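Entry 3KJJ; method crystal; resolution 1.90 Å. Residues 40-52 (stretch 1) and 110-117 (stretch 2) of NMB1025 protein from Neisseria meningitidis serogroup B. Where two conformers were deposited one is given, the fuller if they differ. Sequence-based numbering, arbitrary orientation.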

# COMPACT_ATOMS: atom_id res chain seq x y z
N GLY B 40 17.09 -7.28 -17.61
CA GLY B 40 16.18 -6.81 -18.65
C GLY B 40 16.23 -5.32 -18.87
O GLY B 40 16.60 -4.56 -17.97
N GLU B 41 15.85 -4.91 -20.08
CA GLU B 41 15.81 -3.50 -20.48
C GLU B 41 14.38 -3.05 -20.75
O GLU B 41 13.96 -1.98 -20.30
CB GLU B 41 16.68 -3.28 -21.72
CG GLU B 41 17.48 -1.99 -21.69
CD GLU B 41 18.87 -2.19 -21.09
OE1 GLU B 41 19.12 -1.68 -19.98
OE2 GLU B 41 19.70 -2.87 -21.74
N THR B 42 13.63 -3.85 -21.50
CA THR B 42 12.24 -3.53 -21.87
C THR B 42 11.29 -3.73 -20.69
O THR B 42 11.60 -4.44 -19.73
CB THR B 42 11.74 -4.38 -23.07
OG1 THR B 42 11.55 -5.74 -22.66
CG2 THR B 42 12.72 -4.33 -24.25
N ALA B 43 10.11 -3.11 -20.78
CA ALA B 43 9.09 -3.27 -19.76
C ALA B 43 8.77 -4.75 -19.54
O ALA B 43 8.72 -5.21 -18.40
CB ALA B 43 7.82 -2.49 -20.12
N ALA B 44 8.60 -5.49 -20.64
CA ALA B 44 8.28 -6.92 -20.59
C ALA B 44 9.40 -7.74 -19.95
O ALA B 44 9.13 -8.64 -19.15
CB ALA B 44 8.00 -7.44 -21.99
N GLU B 45 10.64 -7.42 -20.31
CA GLU B 45 11.81 -8.12 -19.77
C GLU B 45 11.94 -7.85 -18.27
O GLU B 45 12.16 -8.77 -17.50
CB GLU B 45 13.08 -7.71 -20.52
CG GLU B 45 13.21 -8.34 -21.91
CD GLU B 45 14.23 -7.63 -22.82
OE1 GLU B 45 15.02 -6.80 -22.32
OE2 GLU B 45 14.23 -7.92 -24.03
N GLN B 46 11.78 -6.60 -17.88
CA GLN B 46 11.88 -6.22 -16.48
C GLN B 46 10.72 -6.77 -15.65
O GLN B 46 10.92 -7.22 -14.52
CB GLN B 46 12.01 -4.71 -16.33
CG GLN B 46 13.39 -4.21 -16.79
CD GLN B 46 13.60 -2.74 -16.52
OE1 GLN B 46 12.69 -2.05 -16.06
NE2 GLN B 46 14.81 -2.26 -16.79
N THR B 47 9.51 -6.76 -16.22
CA THR B 47 8.34 -7.29 -15.54
C THR B 47 8.57 -8.79 -15.25
O THR B 47 8.32 -9.25 -14.14
CB THR B 47 7.01 -7.03 -16.32
OG1 THR B 47 6.82 -5.61 -16.51
CG2 THR B 47 5.80 -7.57 -15.54
N ALA B 48 9.07 -9.52 -16.26
CA ALA B 48 9.37 -10.95 -16.11
C ALA B 48 10.33 -11.19 -14.96
O ALA B 48 10.09 -12.06 -14.13
CB ALA B 48 9.93 -11.52 -17.41
N ASP B 49 11.42 -10.44 -14.92
CA ASP B 49 12.42 -10.59 -13.86
C ASP B 49 11.85 -10.33 -12.47
O ASP B 49 12.19 -11.05 -11.51
CB ASP B 49 13.63 -9.68 -14.09
CG ASP B 49 14.68 -9.84 -13.00
OD1 ASP B 49 15.40 -10.85 -13.02
OD2 ASP B 49 14.77 -8.96 -12.12
N VAL B 50 11.00 -9.31 -12.37
CA VAL B 50 10.40 -8.89 -11.11
C VAL B 50 9.44 -9.97 -10.61
O VAL B 50 9.46 -10.32 -9.43
CB VAL B 50 9.72 -7.49 -11.25
CG1 VAL B 50 8.69 -7.24 -10.17
CG2 VAL B 50 10.80 -6.37 -11.23
N LEU B 51 8.62 -10.50 -11.52
CA LEU B 51 7.72 -11.60 -11.18
C LEU B 51 8.45 -12.89 -10.76
O LEU B 51 7.96 -13.62 -9.90
CB LEU B 51 6.67 -11.83 -12.28
CG LEU B 51 5.74 -10.62 -12.55
CD1 LEU B 51 4.90 -10.81 -13.80
CD2 LEU B 51 4.83 -10.29 -11.35
N ALA B 52 9.63 -13.14 -11.34
CA ALA B 52 10.46 -14.29 -10.96
C ALA B 52 11.04 -14.17 -9.55
O ALA B 52 11.03 -15.14 -8.78
CB ALA B 52 11.58 -14.54 -12.00
N PRO B 110 16.72 5.51 -12.77
CA PRO B 110 16.06 5.92 -14.01
C PRO B 110 15.75 4.78 -14.98
O PRO B 110 14.74 4.82 -15.66
CB PRO B 110 17.04 6.93 -14.63
CG PRO B 110 18.35 6.69 -13.93
CD PRO B 110 17.99 6.24 -12.55
N GLU B 111 16.62 3.77 -15.03
CA GLU B 111 16.44 2.65 -15.96
C GLU B 111 15.42 1.59 -15.50
O GLU B 111 15.06 0.71 -16.28
CB GLU B 111 17.77 2.00 -16.35
CG GLU B 111 18.78 1.81 -15.23
CD GLU B 111 19.57 3.07 -14.89
OE1 GLU B 111 19.52 3.49 -13.73
OE2 GLU B 111 20.24 3.64 -15.78
N TRP B 112 14.97 1.67 -14.24
CA TRP B 112 13.89 0.79 -13.76
C TRP B 112 12.55 1.28 -14.27
O TRP B 112 12.15 2.42 -14.01
CB TRP B 112 13.85 0.73 -12.24
CG TRP B 112 15.06 0.13 -11.57
CD1 TRP B 112 16.06 -0.61 -12.14
CD2 TRP B 112 15.36 0.19 -10.17
NE1 TRP B 112 16.98 -0.99 -11.19
CE2 TRP B 112 16.56 -0.52 -9.97
CE3 TRP B 112 14.72 0.78 -9.06
CZ2 TRP B 112 17.16 -0.65 -8.70
CZ3 TRP B 112 15.30 0.64 -7.81
CH2 TRP B 112 16.51 -0.06 -7.64
N ARG B 113 11.84 0.41 -14.97
CA ARG B 113 10.57 0.76 -15.61
C ARG B 113 9.37 0.22 -14.84
O ARG B 113 8.22 0.60 -15.11
CB ARG B 113 10.56 0.27 -17.06
CG ARG B 113 11.83 0.63 -17.84
CD ARG B 113 11.55 0.80 -19.30
NE ARG B 113 10.58 1.87 -19.54
CZ ARG B 113 10.91 3.12 -19.83
NH1 ARG B 113 9.97 4.02 -20.04
NH2 ARG B 113 12.19 3.47 -19.92
N VAL B 114 9.64 -0.68 -13.88
CA VAL B 114 8.59 -1.33 -13.09
C VAL B 114 9.08 -1.76 -11.70
O VAL B 114 10.24 -2.12 -11.51
CB VAL B 114 7.95 -2.54 -13.85
CG1 VAL B 114 8.99 -3.66 -14.11
CG2 VAL B 114 6.70 -3.07 -13.14
N GLU B 115 8.18 -1.67 -10.73
CA GLU B 115 8.41 -2.15 -9.37
C GLU B 115 7.07 -2.70 -8.90
O GLU B 115 6.04 -2.07 -9.08
CB GLU B 115 8.90 -1.00 -8.47
CG GLU B 115 9.21 -1.40 -7.02
CD GLU B 115 9.96 -0.31 -6.24
OE1 GLU B 115 10.55 0.59 -6.86
OE2 GLU B 115 9.96 -0.37 -4.99
N ILE B 116 7.08 -3.88 -8.29
CA ILE B 116 5.83 -4.50 -7.84
C ILE B 116 5.93 -4.85 -6.36
O ILE B 116 6.88 -5.52 -5.93
CB ILE B 116 5.44 -5.73 -8.69
CG1 ILE B 116 5.33 -5.35 -10.17
CG2 ILE B 116 4.13 -6.36 -8.18
CD1 ILE B 116 5.07 -6.52 -11.14
N LYS B 117 4.94 -4.37 -5.61
CA LYS B 117 4.83 -4.55 -4.17
C LYS B 117 3.68 -5.49 -3.86
O LYS B 117 2.53 -5.21 -4.20
CB LYS B 117 4.59 -3.19 -3.51
CG LYS B 117 4.41 -3.24 -1.99
CD LYS B 117 5.73 -3.04 -1.28
CE LYS B 117 5.50 -2.47 0.10
NZ LYS B 117 6.72 -2.64 0.94
O HOH W 1 15.58 0.15 -18.92

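Stretch 1 leads through a short loop into a helix that begins at Ala43 and runs past Ala52; stretch 2 is a loop that becomes a strand at Val114. Helix and strand run in roughly the same direction, their axes 27° apart and 8.5 Å at closest approach, and the CA atoms come nearest where Ala43 CA lies 6.0 Å from Arg113 CA. The small methyl of Ala43, set sideways to stretch 2 and buried, suits this close approach. Thr42 caps the helix: its OG1 accepts from Glu45 N at 3.0 Å. Glu45 OE1 in turn accepts from Glu41 N (3.0 Å) and, weakly, from Thr42 N (3.4 Å), tying the incoming loop to the first turn. Gly40, at phi/psi 92/155, has a backbone that calls for glycine; a CB there would also press on Glu45 CB.

Gln46 is the polar link between the stretches. Its CA-to-CB bond points toward stretch 2, and with chi1 m and chi2 t the side chain presents its amide to the backbone just before the strand. Gln46 OE1 accepts from Arg113 N at 2.8 Å, while Gln46 NE2 donates to Glu111 O at 3.0 Å and to Gly40 O at 3.1 Å. An amide can both accept and donate, so this one buried group serves backbone atoms of both stretches. The oxygen of a water (O of HOH 1) bridges the stretches, donating to Glu41 O (3.0 Å) and Glu111 O (2.7 Å). Nearby, the aliphatic part of Arg113 lies against the start of stretch 1, with Arg113 CD 3.8 Å from Glu41 O; Arg113 NE and NH1 are hydrogen-bonded elsewhere in the structure.

Beyond Gln46 the contact turns apolar. Val114 and Ile116 point toward the helix, whereas Glu115, between them, points away. Val114 CG1 packs 3.9 Å from Gln46 CB and 3.8 Å from Thr47 OG1. Thr47 can sit in this buried place because its hydroxyl donates to Ala43 O, with OG1 and O 2.7 Å apart. Val50 also points toward the strand: its CG2 is 4.3 Å from Val114 CG1 and its CG1 is 3.8 Å from Ile116 CD1. Leu51 starts out sideways, but its end comes nearer, bringing CD2 to 3.8 Å from Ile116 CD1, so that the tip of the isoleucine touches both helix residues. Together the stretches bury 437 Å², counting both sides; Val114 O is left without a hydrogen-bonding partner in the model.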